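Local coordinates for type VI secretion system component (Escherichia coli O6, PDB 2P5Z), which is a type VI secretion component resembling phage T4 tail proteins gp27 and gp5 and probably forms part of a trimeric cell-puncturing spike, at residues R36-L39 and S40-F43; M114-L117 and T118-R121; D334-A337 and V338-K341; S351-R354 and D355-Y358; E458-P461 and D462-Y465. All coordinates share one frame; numbering follows the deposited sequence.

Contact 1 of 5, residues R36-L39 and S40-F43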
loop_
_atom_site.group_PDB
_atom_site.type_symbol
_atom_site.label_atom_id
_atom_site.label_comp_id
_atom_site.label_asym_id
_atom_site.label_seq_id
_atom_site.Cartn_x
_atom_site.Cartn_y
_atom_site.Cartn_z
ATOM N N ARG A 36 7.553 20.674 -6.630
ATOM C CA ARG A 36 7.283 20.285 -5.235
ATOM C C ARG A 36 8.571 20.397 -4.423
ATOM O O ARG A 36 9.606 19.871 -4.804
ATOM C CB ARG A 36 6.702 18.866 -5.156
ATOM C CG ARG A 36 5.220 18.761 -5.609
ATOM C CD ARG A 36 4.936 17.639 -6.667
ATOM N NE ARG A 36 5.885 17.642 -7.799
ATOM C CZ ARG A 36 5.684 17.033 -8.970
ATOM N NH1 ARG A 36 6.612 17.084 -9.920
ATOM N NH2 ARG A 36 4.560 16.372 -9.190
ATOM N N GLU A 37 8.508 21.152 -3.342
ATOM C CA GLU A 37 9.590 21.292 -2.416
ATOM C C GLU A 37 8.999 21.038 -1.042
ATOM O O GLU A 37 7.862 21.401 -0.764
ATOM C CB GLU A 37 10.182 22.701 -2.455
ATOM C CG GLU A 37 10.772 23.093 -3.804
ATOM C CD GLU A 37 11.149 24.572 -3.916
ATOM O OE1 GLU A 37 11.916 25.081 -3.059
ATOM O OE2 GLU A 37 10.692 25.220 -4.884
ATOM N N GLN A 38 9.793 20.418 -0.184
ATOM C CA GLN A 38 9.388 20.057 1.156
ATOM C C GLN A 38 10.644 19.771 1.955
ATOM O O GLN A 38 11.599 19.209 1.428
ATOM C CB GLN A 38 8.513 18.818 1.095
ATOM C CG GLN A 38 7.794 18.459 2.369
ATOM C CD GLN A 38 7.099 17.131 2.209
ATOM O OE1 GLN A 38 6.967 16.629 1.092
ATOM N NE2 GLN A 38 6.682 16.537 3.316
ATOM N N LEU A 39 10.641 20.195 3.211
ATOM C CA LEU A 39 11.686 19.872 4.170
ATOM C C LEU A 39 11.947 18.372 4.269
ATOM O O LEU A 39 11.009 17.573 4.197
ATOM C CB LEU A 39 11.273 20.379 5.535
ATOM C CG LEU A 39 11.235 21.895 5.668
ATOM C CD1 LEU A 39 10.828 22.257 7.085
ATOM C CD2 LEU A 39 12.603 22.482 5.327
ATOM N N SER A 40 13.231 18.015 4.405
ATOM C CA SER A 40 13.695 16.631 4.575
ATOM C C SER A 40 13.351 15.699 3.467
ATOM O O SER A 40 13.236 14.497 3.697
ATOM C CB SER A 40 13.219 15.990 5.886
ATOM O OG SER A 40 13.907 16.589 6.962
ATOM N N THR A 41 13.183 16.241 2.269
ATOM C CA THR A 41 12.978 15.424 1.078
ATOM C C THR A 41 13.554 16.185 -0.114
ATOM O O THR A 41 13.565 17.414 -0.112
ATOM C CB THR A 41 11.470 15.007 0.867
ATOM O OG1 THR A 41 11.183 14.914 -0.533
ATOM C CG2 THR A 41 10.548 15.979 1.445
ATOM N N PRO A 42 14.123 15.465 -1.096
ATOM C CA PRO A 42 14.626 16.185 -2.267
ATOM C C PRO A 42 13.486 16.750 -3.125
ATOM O O PRO A 42 12.480 16.067 -3.344
ATOM C CB PRO A 42 15.393 15.105 -3.039
ATOM C CG PRO A 42 14.794 13.809 -2.593
ATOM C CD PRO A 42 14.370 14.014 -1.172
ATOM N N PHE A 43 13.656 17.978 -3.614
ATOM C CA PHE A 43 12.638 18.615 -4.439
ATOM C C PHE A 43 12.420 17.905 -5.754
ATOM O O PHE A 43 13.263 17.118 -6.173
ATOM C CB PHE A 43 12.900 20.118 -4.659
ATOM C CG PHE A 43 14.209 20.443 -5.308
ATOM C CD1 PHE A 43 14.370 20.363 -6.696
ATOM C CD2 PHE A 43 15.283 20.881 -4.532
ATOM C CE1 PHE A 43 15.599 20.687 -7.298
ATOM C CE2 PHE A 43 16.509 21.207 -5.121
ATOM C CZ PHE A 43 16.660 21.116 -6.512
#
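R36-L39 and S40-F43 run almost back along each other, their end-to-end directions 159° apart, and the CA atoms of E37 and F43 come within 4.5 Å. The reversal is a type II beta turn from Q38 to T41, with S40 at the third position, where the positive phi of this turn class falls. The turn's own bond is weak: T41 N lies 3.5 Å from Q38 O, with 139° at the hydrogen. Further back, R36 O approaches F43 CA at 3.3 Å, bringing the returning chain alongside the strand it left. This reversal joins the antiparallel strands 29-38 and 44-51 of the baseplate-hub region, the part of the protein comparable to phage gp27, and the backbone pairing continues between R36 and R44.

Q38 carries the contact at the turn. Its CG is anti to the backbone N (chi1 -169°) and the chain runs on extended, presenting its length to a single methyl group: T41 CG2 sits 3.5 Å from Q38 CB and 3.7 Å from both amide atoms Q38 CD and OE1. The touch is van der Waals throughout, with no hydrogen bond from the amide to T41. Beyond the turn, E37 and F43 lie side by side and point the same way, touching through E37 CG and F43 CB at 3.8 Å. Past this aliphatic touch the tips part company: the E37 carboxylate is engaged by R85 and Y45, while the F43 ring makes an edge-to-face stack with F188. S40 OG bonds to F186 N, and L39 packs on W185, R187 and L344.

Contact 2 of 5, residues M114-L117 and T118-R121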
loop_
_atom_site.group_PDB
_atom_site.type_symbol
_atom_site.label_atom_id
_atom_site.label_comp_id
_atom_site.label_asym_id
_atom_site.label_seq_id
_atom_site.Cartn_x
_atom_site.Cartn_y
_atom_site.Cartn_z
ATOM N N MET A 114 21.175 14.784 -4.449
ATOM C CA MET A 114 20.715 13.934 -3.359
ATOM C C MET A 114 19.687 12.902 -3.786
ATOM O O MET A 114 19.774 11.768 -3.364
ATOM C CB MET A 114 20.198 14.760 -2.177
ATOM C CG MET A 114 19.809 13.924 -0.937
ATOM S SD MET A 114 19.310 14.937 0.463
ATOM C CE MET A 114 19.799 13.895 1.831
ATOM N N ALA A 115 18.742 13.258 -4.657
ATOM C CA ALA A 115 17.785 12.270 -5.193
ATOM C C ALA A 115 18.457 11.035 -5.791
ATOM O O ALA A 115 17.865 9.967 -5.805
ATOM C CB ALA A 115 16.892 12.888 -6.227
ATOM N N LEU A 116 19.691 11.174 -6.269
ATOM C CA LEU A 116 20.376 10.041 -6.889
ATOM C C LEU A 116 20.799 8.954 -5.905
ATOM O O LEU A 116 21.085 7.848 -6.337
ATOM C CB LEU A 116 21.574 10.488 -7.714
ATOM C CG LEU A 116 21.262 11.417 -8.874
ATOM C CD1 LEU A 116 22.588 11.939 -9.413
ATOM C CD2 LEU A 116 20.431 10.713 -9.970
ATOM N N LEU A 117 20.778 9.248 -4.596
ATOM C CA LEU A 117 20.997 8.231 -3.554
ATOM C C LEU A 117 19.985 7.085 -3.591
ATOM O O LEU A 117 20.164 6.078 -2.921
ATOM C CB LEU A 117 20.951 8.804 -2.137
ATOM C CG LEU A 117 21.697 10.007 -1.560
ATOM C CD1 LEU A 117 22.146 9.694 -0.149
ATOM C CD2 LEU A 117 22.835 10.548 -2.434
ATOM N N THR A 118 18.921 7.244 -4.364
ATOM C CA THR A 118 17.900 6.216 -4.515
ATOM C C THR A 118 18.414 5.146 -5.473
ATOM O O THR A 118 17.923 4.033 -5.491
ATOM C CB THR A 118 16.577 6.884 -4.968
ATOM O OG1 THR A 118 16.076 7.655 -3.869
ATOM C CG2 THR A 118 15.513 5.902 -5.379
ATOM N N ARG A 119 19.453 5.480 -6.227
ATOM C CA ARG A 119 19.979 4.572 -7.226
ATOM C C ARG A 119 20.980 3.532 -6.709
ATOM O O ARG A 119 21.365 2.639 -7.454
ATOM C CB ARG A 119 20.540 5.351 -8.422
ATOM C CG ARG A 119 19.587 5.385 -9.621
ATOM C CD ARG A 119 19.934 6.480 -10.634
ATOM N NE ARG A 119 21.373 6.671 -10.872
ATOM C CZ ARG A 119 22.092 6.002 -11.774
ATOM N NH1 ARG A 119 21.528 5.062 -12.527
ATOM N NH2 ARG A 119 23.387 6.265 -11.911
ATOM N N SER A 120 21.374 3.622 -5.440
ATOM C CA SER A 120 22.304 2.648 -4.872
ATOM C C SER A 120 21.796 2.025 -3.584
ATOM O O SER A 120 21.445 2.748 -2.643
ATOM C CB SER A 120 23.695 3.255 -4.656
ATOM O OG SER A 120 23.743 4.050 -3.492
ATOM N N ARG A 121 21.767 0.690 -3.553
ATOM C CA ARG A 121 21.222 -0.056 -2.415
ATOM C C ARG A 121 22.109 -1.208 -1.935
ATOM O O ARG A 121 21.771 -2.383 -2.087
ATOM C CB ARG A 121 19.784 -0.554 -2.682
ATOM C CG ARG A 121 19.529 -1.299 -4.006
ATOM C CD ARG A 121 18.027 -1.618 -4.240
ATOM N NE ARG A 121 17.278 -1.937 -3.014
ATOM C CZ ARG A 121 16.264 -1.206 -2.532
ATOM N NH1 ARG A 121 15.866 -0.108 -3.165
ATOM N NH2 ARG A 121 15.639 -1.569 -1.417
#
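A115 and L116 reach forward to T118 and R119 through successive backbone bonds that each span three residues, the signature of a 3-10 turn: T118 N to A115 O is 3.3 Å and R119 N to L116 O is 2.9 Å. The first has 161° at the hydrogen, the second 160°, so both are straight at the donor, although each N-H approaches from above the carbonyl plane. L117 N to M114 O, 3.0 Å, precedes them in the same series.

The side chains touch lightly. T118 places CB 3.4 Å from A115 O, with OG1 turned beside its own backbone N. R119 leaves the turn with CB close to L116 O; a bend at its third torsion (chi3 39°) then carries NE back to 4.2 Å from L116 CD2, the leucine methyl meeting the guanidinium obliquely.

The hydrogen bonds across the two segments are all backbone to backbone, which leaves the side chains to van der Waals contact here. Outward, L117 packs within its own subunit, on H143 and on L172 of helix 171-182, and R119 packs on V239 of the second subunit.

Contact 3 of 5, residues D334-A337 and V338-K341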
loop_
_atom_site.group_PDB
_atom_site.type_symbol
_atom_site.label_atom_id
_atom_site.label_comp_id
_atom_site.label_asym_id
_atom_site.label_seq_id
_atom_site.Cartn_x
_atom_site.Cartn_y
_atom_site.Cartn_z
ATOM N N ASP A 334 -6.996 40.377 8.843
ATOM C CA ASP A 334 -8.167 39.509 8.752
ATOM C C ASP A 334 -7.696 38.046 8.716
ATOM O O ASP A 334 -8.497 37.113 8.618
ATOM C CB ASP A 334 -8.977 39.855 7.493
ATOM C CG ASP A 334 -10.463 39.512 7.624
ATOM O OD1 ASP A 334 -10.883 39.031 8.701
ATOM O OD2 ASP A 334 -11.217 39.733 6.648
ATOM N N ALA A 335 -6.376 37.877 8.790
ATOM C CA ALA A 335 -5.709 36.585 8.850
ATOM C C ALA A 335 -5.750 36.059 10.275
ATOM O O ALA A 335 -5.566 36.837 11.214
ATOM C CB ALA A 335 -4.265 36.752 8.408
ATOM N N PRO A 336 -5.988 34.736 10.440
ATOM C CA PRO A 336 -5.957 34.040 11.734
ATOM C C PRO A 336 -4.696 34.292 12.569
ATOM O O PRO A 336 -3.641 34.634 12.023
ATOM C CB PRO A 336 -6.065 32.567 11.337
ATOM C CG PRO A 336 -6.838 32.591 10.063
ATOM C CD PRO A 336 -6.365 33.818 9.344
ATOM N N ALA A 337 -4.838 34.120 13.884
ATOM C CA ALA A 337 -3.847 34.538 14.883
ATOM C C ALA A 337 -2.458 33.937 14.695
ATOM O O ALA A 337 -1.464 34.645 14.861
ATOM C CB ALA A 337 -4.365 34.255 16.298
ATOM N N VAL A 338 -2.408 32.654 14.324
ATOM C CA VAL A 338 -1.153 31.917 14.124
ATOM C C VAL A 338 -0.268 32.517 13.044
ATOM O O VAL A 338 0.950 32.589 13.209
ATOM C CB VAL A 338 -1.389 30.426 13.775
ATOM C CG1 VAL A 338 -1.380 29.569 15.027
ATOM C CG2 VAL A 338 -2.686 30.231 12.981
ATOM N N PHE A 339 -0.892 32.967 11.957
ATOM C CA PHE A 339 -0.175 33.565 10.832
ATOM C C PHE A 339 0.408 34.936 11.167
ATOM O O PHE A 339 1.333 35.404 10.500
ATOM C CB PHE A 339 -1.097 33.717 9.629
ATOM C CG PHE A 339 -1.560 32.423 9.033
ATOM C CD1 PHE A 339 -0.769 31.744 8.117
ATOM C CD2 PHE A 339 -2.819 31.912 9.344
ATOM C CE1 PHE A 339 -1.213 30.560 7.548
ATOM C CE2 PHE A 339 -3.274 30.726 8.771
ATOM C CZ PHE A 339 -2.472 30.049 7.875
ATOM N N ARG A 340 -0.146 35.590 12.183
ATOM C CA ARG A 340 0.402 36.859 12.636
ATOM C C ARG A 340 1.589 36.636 13.577
ATOM O O ARG A 340 2.524 37.443 13.586
ATOM C CB ARG A 340 -0.683 37.742 13.268
ATOM C CG ARG A 340 -1.765 38.215 12.270
ATOM C CD ARG A 340 -2.508 39.474 12.747
ATOM N NE ARG A 340 -3.112 39.297 14.067
ATOM C CZ ARG A 340 -4.351 38.861 14.275
ATOM N NH1 ARG A 340 -5.139 38.560 13.249
ATOM N NH2 ARG A 340 -4.804 38.726 15.513
ATOM N N LYS A 341 1.554 35.534 14.339
ATOM C CA LYS A 341 2.671 35.139 15.223
ATOM C C LYS A 341 3.940 34.798 14.445
ATOM O O LYS A 341 5.043 35.118 14.878
ATOM C CB LYS A 341 2.316 33.916 16.077
ATOM C CG LYS A 341 1.004 33.969 16.835
ATOM C CD LYS A 341 1.039 34.893 18.033
ATOM C CE LYS A 341 -0.312 34.900 18.723
ATOM N NZ LYS A 341 -0.293 35.794 19.908
#
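R340 folds back over A335, P336 and A337, the residues leading into the short helix 337-341. Its CB stands 3.6 Å from A337 O. CG, placed anti to the carbonyl carbon and beside the backbone N, passes about equally near P336 O and A335 O. A bend at the third torsion (chi3 -56°) then swings the guanidinium back along the incoming chain, where CA of A337 lies over one of its faces, offset toward the rim. CZ is 3.9 Å from A335 O, and at the tip NH1 lies near the same oxygen without hydrogen-bond geometry, the oxygen being oblique to the guanidinium; an electrostatic attraction is possible.

The backbone below is a helix start. K341 N donates to A337 O at 3.2 Å with 148° at the hydrogen, in the carbonyl plane, while R340 N makes a weak second bond to A337 O at 3.1 Å. F339 N adds another weak bond, to P336 O. K341 brings its CG to 3.2 Å from A337 O as well. On the inner side P336 and F339 lie side by side: P336 CB meets F339 CD2 at 3.9 Å, near the plane of the ring and at its edge. F339 and V338 both pack on L313 of strand 311-317, and F339 reaches L233 and V330 too. D334, at the start of the segment, forms a salt bridge with K54 of the third subunit.

The helix start thus rests on backbone bonds to A337 O and P336 O, and P336 meets F339 both through its apolar CB and through its carbonyl oxygen, which lies at the ring edge.

Contact 4 of 5, residues S351-R354 and D355-Y358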
loop_
_atom_site.group_PDB
_atom_site.type_symbol
_atom_site.label_atom_id
_atom_site.label_comp_id
_atom_site.label_asym_id
_atom_site.label_seq_id
_atom_site.Cartn_x
_atom_site.Cartn_y
_atom_site.Cartn_z
ATOM N N SER A 351 3.712 26.340 -9.428
ATOM C CA SER A 351 3.239 26.281 -10.830
ATOM C C SER A 351 3.306 27.590 -11.644
ATOM O O SER A 351 3.298 28.690 -11.084
ATOM C CB SER A 351 1.806 25.765 -10.895
ATOM O OG SER A 351 1.693 24.917 -12.018
ATOM N N ALA A 352 3.373 27.438 -12.965
ATOM C CA ALA A 352 3.162 28.521 -13.921
ATOM C C ALA A 352 2.965 27.946 -15.296
ATOM O O ALA A 352 3.118 26.728 -15.514
ATOM C CB ALA A 352 4.311 29.472 -13.954
ATOM N N ALA A 353 2.614 28.839 -16.216
ATOM C CA ALA A 353 2.537 28.528 -17.636
ATOM C C ALA A 353 2.684 29.858 -18.322
ATOM O O ALA A 353 2.603 30.903 -17.666
ATOM C CB ALA A 353 1.216 27.878 -17.988
ATOM N N ARG A 354 2.918 29.831 -19.631
ATOM C CA ARG A 354 3.013 31.055 -20.426
ATOM C C ARG A 354 1.732 31.915 -20.377
ATOM O O ARG A 354 1.807 33.137 -20.447
ATOM C CB ARG A 354 3.368 30.713 -21.868
ATOM C CG ARG A 354 4.837 30.391 -22.092
ATOM C CD ARG A 354 5.077 30.064 -23.552
ATOM N NE ARG A 354 6.151 29.091 -23.730
ATOM C CZ ARG A 354 6.323 28.381 -24.837
ATOM N NH1 ARG A 354 5.487 28.539 -25.855
ATOM N NH2 ARG A 354 7.319 27.516 -24.935
ATOM N N ASP A 355 0.574 31.266 -20.225
ATOM C CA ASP A 355 -0.703 31.952 -20.076
ATOM C C ASP A 355 -1.270 31.978 -18.656
ATOM O O ASP A 355 -2.481 32.105 -18.493
ATOM C CB ASP A 355 -1.747 31.311 -20.994
ATOM C CG ASP A 355 -2.004 29.848 -20.665
ATOM O OD1 ASP A 355 -1.063 29.164 -20.222
ATOM O OD2 ASP A 355 -3.145 29.375 -20.860
ATOM N N ARG A 356 -0.434 31.855 -17.628
ATOM C CA ARG A 356 -0.973 31.766 -16.257
ATOM C C ARG A 356 -0.084 32.392 -15.199
ATOM O O ARG A 356 -0.542 33.163 -14.356
ATOM C CB ARG A 356 -1.270 30.314 -15.874
ATOM C CG ARG A 356 -2.416 30.176 -14.888
ATOM C CD ARG A 356 -2.592 28.750 -14.344
ATOM N NE ARG A 356 -1.963 27.690 -15.148
ATOM C CZ ARG A 356 -0.955 26.920 -14.733
ATOM N NH1 ARG A 356 -0.437 27.091 -13.525
ATOM N NH2 ARG A 356 -0.455 25.986 -15.532
ATOM N N SER A 357 1.183 32.026 -15.246
ATOM C CA SER A 357 2.202 32.474 -14.291
ATOM C C SER A 357 1.999 32.154 -12.795
ATOM O O SER A 357 1.038 31.492 -12.385
ATOM C CB SER A 357 2.652 33.924 -14.530
ATOM O OG SER A 357 4.075 34.001 -14.470
ATOM N N TYR A 358 2.926 32.675 -12.001
ATOM C CA TYR A 358 3.374 32.011 -10.794
ATOM C C TYR A 358 2.458 32.057 -9.589
ATOM O O TYR A 358 2.086 33.121 -9.098
ATOM C CB TYR A 358 4.773 32.501 -10.445
ATOM C CG TYR A 358 5.442 31.783 -9.300
ATOM C CD1 TYR A 358 5.594 32.411 -8.069
ATOM C CD2 TYR A 358 5.952 30.496 -9.451
ATOM C CE1 TYR A 358 6.223 31.785 -7.023
ATOM C CE2 TYR A 358 6.581 29.857 -8.400
ATOM C CZ TYR A 358 6.713 30.511 -7.189
ATOM O OH TYR A 358 7.337 29.914 -6.123
#
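A353 O takes two backbone donors from the returning chain, S357 N at 3.0 Å and R356 N at 3.2 Å. Both arrive from the same face of the carbonyl plane, but differently: S357 N is tilted only 20° from that plane, whereas R356 N stands 71° out of it and so is not on a lone pair. One oxygen thereby accepts from the residues three and four places on, closing the loop of R354, D355 and R356.

The guanidinium of R356 lies back across the strand. CG is anti to the backbone N and a bend at the third torsion brings the group over A352 and A353, with A353 N above one face. NH1 extends to S351 OG, which sits at the guanidinium edge, in a weak bond of 3.4 Å; the hydroxyl also bonds to F33 O. NH2 meets the methyl CB of A353 at 3.5 Å.

The whole forms the tight end of a beta hairpin joining the antiparallel strands 343-353 and 359-366, and strand 29-38 also pairs with the first of these. Cross-strand pairing begins beyond the loop, where S351 and E359 share a backbone bond. Before it, Y358 CA points at S351 O, 3.3 Å away, in a nearly straight CA-H...O contact of 165°.

A352 CB packs 3.7 Å from S357 CA, and A353 CB touches D355 OD1 at 3.4 Å. R354 turns away from the loop to strand neighbours instead: its guanidinium forms a salt bridge with D29 and bonds to T50 OG1, and NE bonds to V30 O.

Contact 5 of 5, residues E458-P461 and D462-Y465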
loop_
_atom_site.group_PDB
_atom_site.type_symbol
_atom_site.label_atom_id
_atom_site.label_comp_id
_atom_site.label_asym_id
_atom_site.label_seq_id
_atom_site.Cartn_x
_atom_site.Cartn_y
_atom_site.Cartn_z
ATOM N N GLU A 458 13.142 -8.730 18.033
ATOM C CA GLU A 458 11.946 -8.095 17.417
ATOM C C GLU A 458 12.089 -7.502 16.003
ATOM O O GLU A 458 11.510 -6.475 15.704
ATOM C CB GLU A 458 11.179 -7.161 18.380
ATOM C CG GLU A 458 11.989 -6.102 19.128
ATOM C CD GLU A 458 11.315 -5.659 20.414
ATOM O OE1 GLU A 458 10.116 -5.292 20.360
ATOM O OE2 GLU A 458 11.981 -5.675 21.477
ATOM N N GLY A 459 12.856 -8.168 15.142
ATOM C CA GLY A 459 13.006 -7.758 13.749
ATOM C C GLY A 459 13.914 -6.556 13.546
ATOM O O GLY A 459 14.110 -6.106 12.422
ATOM N N ASN A 460 14.461 -6.039 14.639
ATOM C CA ASN A 460 15.326 -4.873 14.623
ATOM C C ASN A 460 16.738 -5.211 14.122
ATOM O O ASN A 460 17.437 -6.030 14.722
ATOM C CB ASN A 460 15.384 -4.310 16.040
ATOM C CG ASN A 460 15.890 -2.889 16.098
ATOM O OD1 ASN A 460 16.802 -2.487 15.361
ATOM N ND2 ASN A 460 15.312 -2.116 17.008
ATOM N N PRO A 461 17.179 -4.544 13.042
ATOM C CA PRO A 461 18.502 -4.775 12.439
ATOM C C PRO A 461 19.667 -4.402 13.347
ATOM O O PRO A 461 20.788 -4.840 13.102
ATOM C CB PRO A 461 18.499 -3.842 11.221
ATOM C CG PRO A 461 17.505 -2.783 11.559
ATOM C CD PRO A 461 16.426 -3.513 12.311
ATOM N N ASP A 462 19.408 -3.601 14.375
ATOM C CA ASP A 462 20.448 -3.204 15.316
ATOM C C ASP A 462 20.394 -3.990 16.632
ATOM O O ASP A 462 20.936 -3.569 17.656
ATOM C CB ASP A 462 20.412 -1.696 15.558
ATOM C CG ASP A 462 20.717 -0.891 14.289
ATOM O OD1 ASP A 462 21.571 -1.325 13.462
ATOM O OD2 ASP A 462 20.082 0.180 14.119
ATOM N N ARG A 463 19.751 -5.151 16.597
ATOM C CA ARG A 463 19.805 -6.059 17.731
ATOM C C ARG A 463 20.149 -7.483 17.312
ATOM O O ARG A 463 19.346 -8.392 17.520
ATOM C CB ARG A 463 18.466 -6.087 18.450
ATOM C CG ARG A 463 18.111 -4.869 19.257
ATOM C CD ARG A 463 16.764 -5.153 19.860
ATOM N NE ARG A 463 16.354 -4.211 20.887
ATOM C CZ ARG A 463 15.272 -4.378 21.647
ATOM N NH1 ARG A 463 14.510 -5.454 21.498
ATOM N NH2 ARG A 463 14.953 -3.468 22.558
ATOM N N PRO A 464 21.347 -7.697 16.741
ATOM C CA PRO A 464 21.589 -9.039 16.253
ATOM C C PRO A 464 22.157 -9.982 17.316
ATOM O O PRO A 464 22.830 -9.548 18.262
ATOM C CB PRO A 464 22.622 -8.814 15.156
ATOM C CG PRO A 464 23.358 -7.607 15.581
ATOM C CD PRO A 464 22.508 -6.822 16.512
ATOM N N TYR A 465 21.890 -11.271 17.149
ATOM C CA TYR A 465 22.470 -12.276 18.009
ATOM C C TYR A 465 22.644 -13.566 17.228
ATOM O O TYR A 465 22.059 -13.726 16.152
ATOM C CB TYR A 465 21.652 -12.479 19.294
ATOM C CG TYR A 465 20.294 -13.088 19.089
ATOM C CD1 TYR A 465 19.166 -12.282 18.919
ATOM C CD2 TYR A 465 20.123 -14.476 19.081
ATOM C CE1 TYR A 465 17.911 -12.847 18.726
ATOM C CE2 TYR A 465 18.878 -15.048 18.888
ATOM C CZ TYR A 465 17.776 -14.228 18.714
ATOM O OH TYR A 465 16.547 -14.806 18.515
#
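N460 and E458 meet D462 and R463 through three polar pairs. N460 OD1 accepts D462 N at 3.0 Å, nearly straight with 162° at the hydrogen and tilted modestly from the amide plane: an Asx turn. N460 O accepts R463 N at 3.1 Å, from above the carbonyl plane, and closes a type I beta turn from N460 to R463. The same asparagine thus holds the reversal with both its side-chain and its main-chain oxygen. Its CG, anti to the backbone N (chi1 -162°), is what lays OD1 forward over the turn.

The third pair is the salt bridge of E458 OE2 with R463 NH1; the hydrogen bond within it is weak, being bent at the hydrogen. OE2 lies at the edge of the guanidinium, near its plane, with the carboxylate plane turned 66° away. R463 reaches it by running extended from CG to NE, its CD passing N460 CB at 4.1 Å.

This turn links strands 451-456 and 464-469, antiparallel neighbours in the five-stranded sheet of the OB-fold domain, and P464 at its exit packs on I454, F456, L427 and V429.

Outside the turn, E457 provides R463 NH1 with a second acidic partner. The D462 carboxylate is held by R380 through OD2 and by M165 N through OD1. P461 packs on R380 and M383, while E458 packs on L387 of the third subunit.

Overall arrangement
Contacts 1 to 5 follow one another along the chain. The first three lie wholly in the baseplate-hub region and contact 5 in the OB domain. Contacts 1 and 2, centres about 15 Å apart, touch where P42 CB meets A115 N at 4.2 Å. Contacts 1 and 4 are about 21 Å apart, centre to centre; their first segments lie on strands 29-38 and 343-353, neighbours in the same sheet, and strand 343-353 follows contact 3's helix 337-341. Contact 5 lies about 51 Å from contact 4, on opposite sides of the chain's centre, but about 25 Å from contact 2, between centres. Contacts 2, 3 and 5 reach other subunits, consistent with local elements of both regions taking part in the three-chain assembly.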